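Local coordinates for xyloglucanase (Paenibacillus pabuli, PDB 2JEP), which hydrolyses the beta-1,4-linked glucan backbone of xyloglucan, a polysaccharide of plant cell walls, as a family 5 glycoside hydrolase, at residues A[102-113]-A[160-171]. Sequence-based numbering, arbitrary orientation.
Sequences YTINAAWLNRIQ and VWQQIATKFSNY
Gln163 grips the backbone of the loop leading into helix 106-120, around Tyr102 and Ile104, with both ends of its amide. Gln163 OE1 accepts from Ile104 N at 2.8 Å, nearly straight (174°), and Gln163 NE2 donates to Tyr102 O, also at 2.8 Å; Tyr102 O lies in the plane of the Gln163 amide, while NE2 stands well above the carbonyl plane. NE2 also donates to Lys159 O. With the amide cut back to an alanine here, Ile104 N and Tyr102 O would probably lose these mates and the loop its tie to helix 150-167. Further along, Lys167 NZ donates to Asn110 OD1 at 2.7 Å, and a water joins NZ to Ala106 O. A chi1 of 171° swings Gln113 CG away from its backbone N and sends the chain toward Tyr171 OH, which hydrogen-bonds Asp117. The two helices are neighbours on the outside of the TIM barrel, following strands 85-88 and 125-128; their segments 106-113 and 160-167 cross at -47°. Between these segments Leu109 CD2 reaches Ile164 CG1 at 4.4 Å. From the loop, Ile104 CD1 rests on Val160 CG1 and Ile164 CG1, each 4.0 Å away, and the Phe168 ring edge presses CZ against Gln113 CA at 3.6 Å.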
ATOM      1  N   TYR A 102       1.659  13.119  22.332  1.00 12.22           N
ATOM      2  CA  TYR A 102       2.134  12.129  21.350  1.00 10.76           C
ATOM      3  C   TYR A 102       2.919  12.801  20.227  1.00 10.79           C
ATOM      4  O   TYR A 102       2.719  12.504  19.052  1.00 10.36           O
ATOM      5  CB  TYR A 102       0.966  11.316  20.807  1.00 10.65           C
ATOM      6  CG  TYR A 102       0.264  10.460  21.834  1.00 10.46           C
ATOM      7  CD1 TYR A 102       0.880   9.345  22.377  1.00 10.38           C
ATOM      8  CD2 TYR A 102      -1.034  10.737  22.222  1.00 11.66           C
ATOM      9  CE1 TYR A 102       0.230   8.515  23.278  1.00 11.19           C
ATOM     10  CE2 TYR A 102      -1.689   9.922  23.137  1.00 11.30           C
ATOM     11  CZ  TYR A 102      -1.062   8.805  23.638  1.00 11.29           C
ATOM     12  OH  TYR A 102      -1.726   7.977  24.518  1.00 13.97           O
ATOM     13  N   THR A 103       3.813  13.704  20.598  1.00 11.05           N
ATOM     14  CA  THR A 103       4.547  14.497  19.624  1.00 11.45           C
ATOM     15  C   THR A 103       5.503  13.620  18.827  1.00 10.82           C
ATOM     16  O   THR A 103       6.284  12.880  19.386  1.00 11.77           O
ATOM     17  CB  THR A 103       5.352  15.605  20.321  1.00 12.42           C
ATOM     18  OG1 THR A 103       4.439  16.409  21.076  1.00 15.30           O
ATOM     19  CG2 THR A 103       6.138  16.471  19.310  1.00 12.92           C
ATOM     20  N   ILE A 104       5.413  13.722  17.507  1.00 10.23           N
ATOM     21  CA  ILE A 104       6.316  13.005  16.612  1.00 10.23           C
ATOM     22  C   ILE A 104       7.640  13.752  16.500  1.00 11.20           C
ATOM     23  O   ILE A 104       7.662  14.960  16.273  1.00 11.12           O
ATOM     24  CB  ILE A 104       5.701  12.854  15.199  1.00  9.93           C
ATOM     25  CG1 ILE A 104       4.351  12.135  15.262  1.00 10.13           C
ATOM     26  CG2 ILE A 104       6.663  12.097  14.258  1.00 10.47           C
ATOM     27  CD1 ILE A 104       3.598  12.205  13.962  1.00 11.03           C
ATOM     28  N   ASN A 105       8.722  12.986  16.610  1.00 11.28           N
ATOM     29  CA  ASN A 105      10.080  13.550  16.449  0.50 12.60           C
ATOM     30  C   ASN A 105      10.119  14.421  15.203  1.00 11.43           C
ATOM     31  O   ASN A 105       9.793  14.002  14.097  1.00 11.27           O
ATOM     32  CB  ASN A 105      11.172  12.484  16.289  0.50 13.59           C
ATOM     33  CG  ASN A 105      11.636  11.883  17.598  0.50 15.36           C
ATOM     34  OD1 ASN A 105      12.495  11.001  17.601  0.50 18.72           O
ATOM     35  ND2 ASN A 105      11.084  12.343  18.710  0.50 19.04           N
ATOM     36  N   ALA A 106      10.523  15.666  15.367  1.00 11.11           N
ATOM     37  CA  ALA A 106      10.500  16.653  14.292  1.00 10.57           C
ATOM     38  C   ALA A 106      11.431  16.262  13.140  1.00 10.32           C
ATOM     39  O   ALA A 106      11.097  16.435  11.984  1.00 10.62           O
ATOM     40  CB  ALA A 106      10.858  18.060  14.830  1.00 13.16           C
ATOM     41  N   ALA A 107      12.604  15.710  13.466  1.00  9.60           N
ATOM     42  CA  ALA A 107      13.552  15.294  12.440  1.00  9.09           C
ATOM     43  C   ALA A 107      12.975  14.190  11.572  1.00  8.81           C
ATOM     44  O   ALA A 107      13.277  14.119  10.385  1.00  8.73           O
ATOM     45  CB  ALA A 107      14.878  14.855  13.086  1.00  9.82           C
ATOM     46  N   TRP A 108      12.168  13.320  12.170  1.00  8.92           N
ATOM     47  CA  TRP A 108      11.539  12.246  11.416  1.00  8.13           C
ATOM     48  C   TRP A 108      10.502  12.811  10.432  1.00  8.96           C
ATOM     49  O   TRP A 108      10.505  12.475   9.251  1.00  9.00           O
ATOM     50  CB  TRP A 108      10.933  11.220  12.374  1.00  9.09           C
ATOM     51  CG  TRP A 108      10.330  10.011  11.735  1.00  8.24           C
ATOM     52  CD1 TRP A 108       9.073   9.517  11.959  1.00  8.45           C
ATOM     53  CD2 TRP A 108      10.961   9.106  10.817  1.00  9.87           C
ATOM     54  NE1 TRP A 108       8.888   8.358  11.221  1.00  8.93           N
ATOM     55  CE2 TRP A 108      10.028   8.084  10.518  1.00  9.71           C
ATOM     56  CE3 TRP A 108      12.222   9.054  10.227  1.00 12.60           C
ATOM     57  CZ2 TRP A 108      10.315   7.027   9.649  1.00 10.42           C
ATOM     58  CZ3 TRP A 108      12.513   8.005   9.371  1.00 12.72           C
ATOM     59  CH2 TRP A 108      11.563   7.010   9.075  1.00 12.09           C
ATOM     60  N   LEU A 109       9.615  13.680  10.900  1.00  8.71           N
ATOM     61  CA  LEU A 109       8.690  14.335   9.998  1.00  9.36           C
ATOM     62  C   LEU A 109       9.412  15.106   8.898  1.00  8.65           C
ATOM     63  O   LEU A 109       8.963  15.091   7.750  1.00  8.49           O
ATOM     64  CB  LEU A 109       7.738  15.254  10.749  1.00 10.46           C
ATOM     65  CG  LEU A 109       6.588  14.634  11.520  1.00 13.04           C
ATOM     66  CD1 LEU A 109       5.876  15.748  12.289  1.00 14.10           C
ATOM     67  CD2 LEU A 109       5.670  13.872  10.573  1.00 13.77           C
ATOM     68  N   ASN A 110      10.520  15.761   9.219  1.00  8.31           N
ATOM     69  CA  ASN A 110      11.271  16.480   8.183  1.00  8.31           C
ATOM     70  C   ASN A 110      11.870  15.547   7.150  1.00  8.32           C
ATOM     71  O   ASN A 110      11.924  15.872   5.967  1.00  8.97           O
ATOM     72  CB  ASN A 110      12.366  17.347   8.805  1.00  7.99           C
ATOM     73  CG  ASN A 110      11.811  18.559   9.489  1.00 10.08           C
ATOM     74  OD1 ASN A 110      10.758  19.062   9.095  1.00 13.62           O
ATOM     75  ND2 ASN A 110      12.535  19.061  10.491  1.00 10.58           N
ATOM     76  N   ARG A 111      12.302  14.374   7.600  1.00  8.03           N
ATOM     77  CA  ARG A 111      12.837  13.387   6.657  1.00  7.47           C
ATOM     78  C   ARG A 111      11.743  12.819   5.752  1.00  7.93           C
ATOM     79  O   ARG A 111      11.935  12.659   4.538  1.00  8.25           O
ATOM     80  CB  ARG A 111      13.559  12.256   7.381  1.00  7.66           C
ATOM     81  CG  ARG A 111      14.121  11.178   6.468  1.00  8.12           C
ATOM     82  CD  ARG A 111      15.152  11.750   5.476  1.00  8.97           C
ATOM     83  NE  ARG A 111      15.547  10.697   4.538  1.00  8.76           N
ATOM     84  CZ  ARG A 111      15.973  10.913   3.300  1.00  8.61           C
ATOM     85  NH1 ARG A 111      16.140  12.141   2.831  1.00  8.20           N
ATOM     86  NH2 ARG A 111      16.193   9.882   2.495  1.00  9.60           N
ATOM     87  N   ILE A 112      10.606  12.477   6.349  1.00  7.99           N
ATOM     88  CA  ILE A 112       9.490  11.969   5.550  1.00  8.09           C
ATOM     89  C   ILE A 112       9.121  13.012   4.496  1.00  7.96           C
ATOM     90  O   ILE A 112       8.887  12.668   3.315  1.00  8.41           O
ATOM     91  CB  ILE A 112       8.269  11.653   6.447  1.00  8.23           C
ATOM     92  CG1 ILE A 112       8.615  10.544   7.449  1.00  8.31           C
ATOM     93  CG2 ILE A 112       7.030  11.323   5.587  1.00  9.02           C
ATOM     94  CD1 ILE A 112       7.703  10.520   8.700  1.00  9.19           C
ATOM     95  N   GLN A 113       9.074  14.283   4.893  1.00  8.16           N
ATOM     96  CA  GLN A 113       8.726  15.324   3.940  0.50  8.36           C
ATOM     97  C   GLN A 113       9.750  15.419   2.808  1.00  8.20           C
ATOM     98  O   GLN A 113       9.384  15.609   1.653  1.00  8.77           O
ATOM     99  CB  GLN A 113       8.542  16.671   4.636  0.50  8.96           C
ATOM    100  CG  GLN A 113       8.401  17.800   3.662  0.50  9.96           C
ATOM    101  CD  GLN A 113       8.173  19.096   4.333  0.50 13.26           C
ATOM    102  OE1 GLN A 113       9.003  19.545   5.125  0.50 14.16           O
ATOM    103  NE2 GLN A 113       7.066  19.728   4.004  0.50 14.41           N
ATOM    104  N   VAL A 160      -1.397  11.578  16.180  1.00  8.71           N
ATOM    105  CA  VAL A 160      -0.389  11.292  15.170  1.00  8.89           C
ATOM    106  C   VAL A 160      -0.877  11.781  13.809  1.00  8.52           C
ATOM    107  O   VAL A 160      -0.155  12.506  13.123  1.00  8.72           O
ATOM    108  CB  VAL A 160      -0.027   9.801  15.198  1.00  8.92           C
ATOM    109  CG1 VAL A 160       0.776   9.388  13.958  1.00 10.38           C
ATOM    110  CG2 VAL A 160       0.735   9.508  16.482  1.00 10.33           C
ATOM    111  N   TRP A 161      -2.112  11.435  13.402  1.00  8.26           N
ATOM    112  CA  TRP A 161      -2.578  11.927  12.103  1.00  7.91           C
ATOM    113  C   TRP A 161      -2.756  13.431  12.065  1.00  8.23           C
ATOM    114  O   TRP A 161      -2.560  14.042  11.021  1.00  8.90           O
ATOM    115  CB  TRP A 161      -3.844  11.204  11.614  1.00  8.32           C
ATOM    116  CG  TRP A 161      -3.492  10.048  10.747  1.00  8.36           C
ATOM    117  CD1 TRP A 161      -3.715   8.712  10.983  1.00  8.78           C
ATOM    118  CD2 TRP A 161      -2.829  10.119   9.479  1.00  7.99           C
ATOM    119  NE1 TRP A 161      -3.235   7.979   9.944  1.00  9.06           N
ATOM    120  CE2 TRP A 161      -2.680   8.809   9.007  1.00  7.64           C
ATOM    121  CE3 TRP A 161      -2.378  11.173   8.679  1.00  8.47           C
ATOM    122  CZ2 TRP A 161      -2.066   8.527   7.789  1.00  8.80           C
ATOM    123  CZ3 TRP A 161      -1.769  10.878   7.484  1.00  9.27           C
ATOM    124  CH2 TRP A 161      -1.608   9.569   7.063  1.00  8.57           C
ATOM    125  N   GLN A 162      -3.099  14.040  13.203  1.00  8.52           N
ATOM    126  CA  GLN A 162      -3.191  15.508  13.220  1.00 10.46           C
ATOM    127  C   GLN A 162      -1.858  16.101  12.786  1.00  9.50           C
ATOM    128  O   GLN A 162      -1.803  17.049  11.987  1.00  9.63           O
ATOM    129  CB  GLN A 162      -3.510  16.021  14.622  1.00 11.28           C
ATOM    130  CG  GLN A 162      -4.928  15.972  15.079  1.00 16.00           C
ATOM    131  CD  GLN A 162      -5.097  16.583  16.465  1.00 15.53           C
ATOM    132  OE1 GLN A 162      -4.123  16.931  17.115  1.00 19.27           O
ATOM    133  NE2 GLN A 162      -6.338  16.706  16.918  1.00 20.97           N
ATOM    134  N   GLN A 163      -0.788  15.578  13.362  1.00  8.87           N
ATOM    135  CA  GLN A 163       0.558  16.091  13.075  1.00  8.77           C
ATOM    136  C   GLN A 163       1.027  15.801  11.663  1.00  8.99           C
ATOM    137  O   GLN A 163       1.611  16.660  11.012  1.00 10.42           O
ATOM    138  CB  GLN A 163       1.545  15.515  14.083  1.00  9.40           C
ATOM    139  CG  GLN A 163       1.319  15.986  15.496  1.00  9.63           C
ATOM    140  CD  GLN A 163       2.162  15.216  16.451  1.00 10.43           C
ATOM    141  OE1 GLN A 163       3.368  15.467  16.569  1.00 11.45           O
ATOM    142  NE2 GLN A 163       1.562  14.241  17.117  1.00 10.70           N
ATOM    143  N   ILE A 164       0.818  14.579  11.186  1.00  9.04           N
ATOM    144  CA  ILE A 164       1.260  14.260   9.809  1.00  8.96           C
ATOM    145  C   ILE A 164       0.464  15.126   8.833  1.00  9.09           C
ATOM    146  O   ILE A 164       1.016  15.740   7.913  1.00  9.58           O
ATOM    147  CB  ILE A 164       1.004  12.761   9.483  1.00  8.40           C
ATOM    148  CG1 ILE A 164       1.782  11.829  10.407  1.00  9.26           C
ATOM    149  CG2 ILE A 164       1.309  12.480   8.009  1.00  9.87           C
ATOM    150  CD1 ILE A 164       1.262  10.384  10.415  1.00 10.04           C
ATOM    151  N   ALA A 165      -0.853  15.194   9.027  1.00  8.95           N
ATOM    152  CA  ALA A 165      -1.680  15.963   8.103  1.00  9.74           C
ATOM    153  C   ALA A 165      -1.268  17.437   8.101  1.00 10.02           C
ATOM    154  O   ALA A 165      -1.125  18.052   7.052  1.00 10.31           O
ATOM    155  CB  ALA A 165      -3.170  15.811   8.429  1.00 10.71           C
ATOM    156  N   THR A 166      -1.068  17.992   9.293  1.00  9.89           N
ATOM    157  CA  THR A 166      -0.658  19.393   9.403  1.00 10.98           C
ATOM    158  C   THR A 166       0.656  19.636   8.629  1.00 10.70           C
ATOM    159  O   THR A 166       0.786  20.628   7.914  1.00 12.68           O
ATOM    160  CB  THR A 166      -0.547  19.799  10.853  1.00 11.45           C
ATOM    161  OG1 THR A 166      -1.845  19.740  11.444  1.00 13.50           O
ATOM    162  CG2 THR A 166       0.002  21.217  11.006  1.00 13.23           C
ATOM    163  N   LYS A 167       1.610  18.719   8.736  1.00 10.50           N
ATOM    164  CA  LYS A 167       2.910  18.886   8.067  1.00 10.97           C
ATOM    165  C   LYS A 167       2.733  19.010   6.550  1.00 10.86           C
ATOM    166  O   LYS A 167       3.458  19.744   5.875  1.00 12.04           O
ATOM    167  CB  LYS A 167       3.803  17.666   8.383  1.00 11.60           C
ATOM    168  CG  LYS A 167       5.245  17.722   7.919  1.00 13.69           C
ATOM    169  CD  LYS A 167       6.037  18.724   8.714  1.00 14.62           C
ATOM    170  CE  LYS A 167       7.509  18.716   8.329  1.00 15.72           C
ATOM    171  NZ  LYS A 167       8.184  19.878   8.954  1.00 18.72           N
ATOM    172  N   PHE A 168       1.752  18.284   6.001  1.00 10.18           N
ATOM    173  CA  PHE A 168       1.563  18.206   4.559  1.00 10.32           C
ATOM    174  C   PHE A 168       0.331  18.946   4.035  1.00 10.60           C
ATOM    175  O   PHE A 168      -0.113  18.740   2.906  1.00 10.63           O
ATOM    176  CB  PHE A 168       1.494  16.724   4.164  1.00 10.09           C
ATOM    177  CG  PHE A 168       2.809  15.999   4.308  1.00  9.60           C
ATOM    178  CD1 PHE A 168       3.788  16.134   3.337  1.00 10.38           C
ATOM    179  CD2 PHE A 168       3.075  15.220   5.418  1.00 10.08           C
ATOM    180  CE1 PHE A 168       5.013  15.526   3.493  1.00 10.94           C
ATOM    181  CE2 PHE A 168       4.287  14.581   5.583  1.00 10.59           C
ATOM    182  CZ  PHE A 168       5.269  14.743   4.592  1.00  9.99           C
ATOM    183  N   SER A 169      -0.186  19.888   4.825  1.00 10.56           N
ATOM    184  CA  SER A 169      -1.470  20.474   4.478  1.00 12.15           C
ATOM    185  C   SER A 169      -1.506  21.246   3.181  1.00 12.23           C
ATOM    186  O   SER A 169      -2.560  21.291   2.541  1.00 14.30           O
ATOM    187  CB  SER A 169      -2.000  21.352   5.603  1.00 13.60           C
ATOM    188  OG  SER A 169      -1.209  22.509   5.737  1.00 15.74           O
ATOM    189  N   ASN A 170      -0.369  21.798   2.749  1.00 12.88           N
ATOM    190  CA  ASN A 170      -0.376  22.613   1.544  0.50 13.54           C
ATOM    191  C   ASN A 170      -0.120  21.829   0.252  1.00 13.06           C
ATOM    192  O   ASN A 170      -0.169  22.394  -0.840  1.00 14.32           O
ATOM    193  CB  ASN A 170       0.598  23.783   1.699  0.50 14.90           C
ATOM    194  CG  ASN A 170       0.203  24.728   2.844  0.50 17.82           C
ATOM    195  OD1 ASN A 170      -0.977  24.993   3.071  0.50 21.64           O
ATOM    196  ND2 ASN A 170       1.197  25.212   3.577  0.50 21.98           N
ATOM    197  N   TYR A 171       0.118  20.527   0.365  1.00 11.11           N
ATOM    198  CA  TYR A 171       0.325  19.710  -0.824  1.00 10.33           C
ATOM    199  C   TYR A 171      -0.980  19.484  -1.579  1.00  9.75           C
ATOM    200  O   TYR A 171      -2.042  19.346  -0.974  1.00 10.17           O
ATOM    201  CB  TYR A 171       0.920  18.350  -0.432  1.00 10.23           C
ATOM    202  CG  TYR A 171       2.370  18.445  -0.041  1.00  9.93           C
ATOM    203  CD1 TYR A 171       2.778  19.136   1.104  1.00 11.93           C
ATOM    204  CD2 TYR A 171       3.363  17.863  -0.823  1.00 10.82           C
ATOM    205  CE1 TYR A 171       4.111  19.244   1.450  1.00 11.65           C
ATOM    206  CE2 TYR A 171       4.707  17.959  -0.467  1.00  9.75           C
ATOM    207  CZ  TYR A 171       5.086  18.663   0.667  1.00 10.32           C
ATOM    208  OH  TYR A 171       6.396  18.808   1.059  1.00 11.96           O
TER
HETATM  209  O   HOH W   1       9.037  18.559  11.551  1.00 19.31           O
HETATM  210  O   HOH W   2       5.771  21.309   6.165  1.00 31.24           O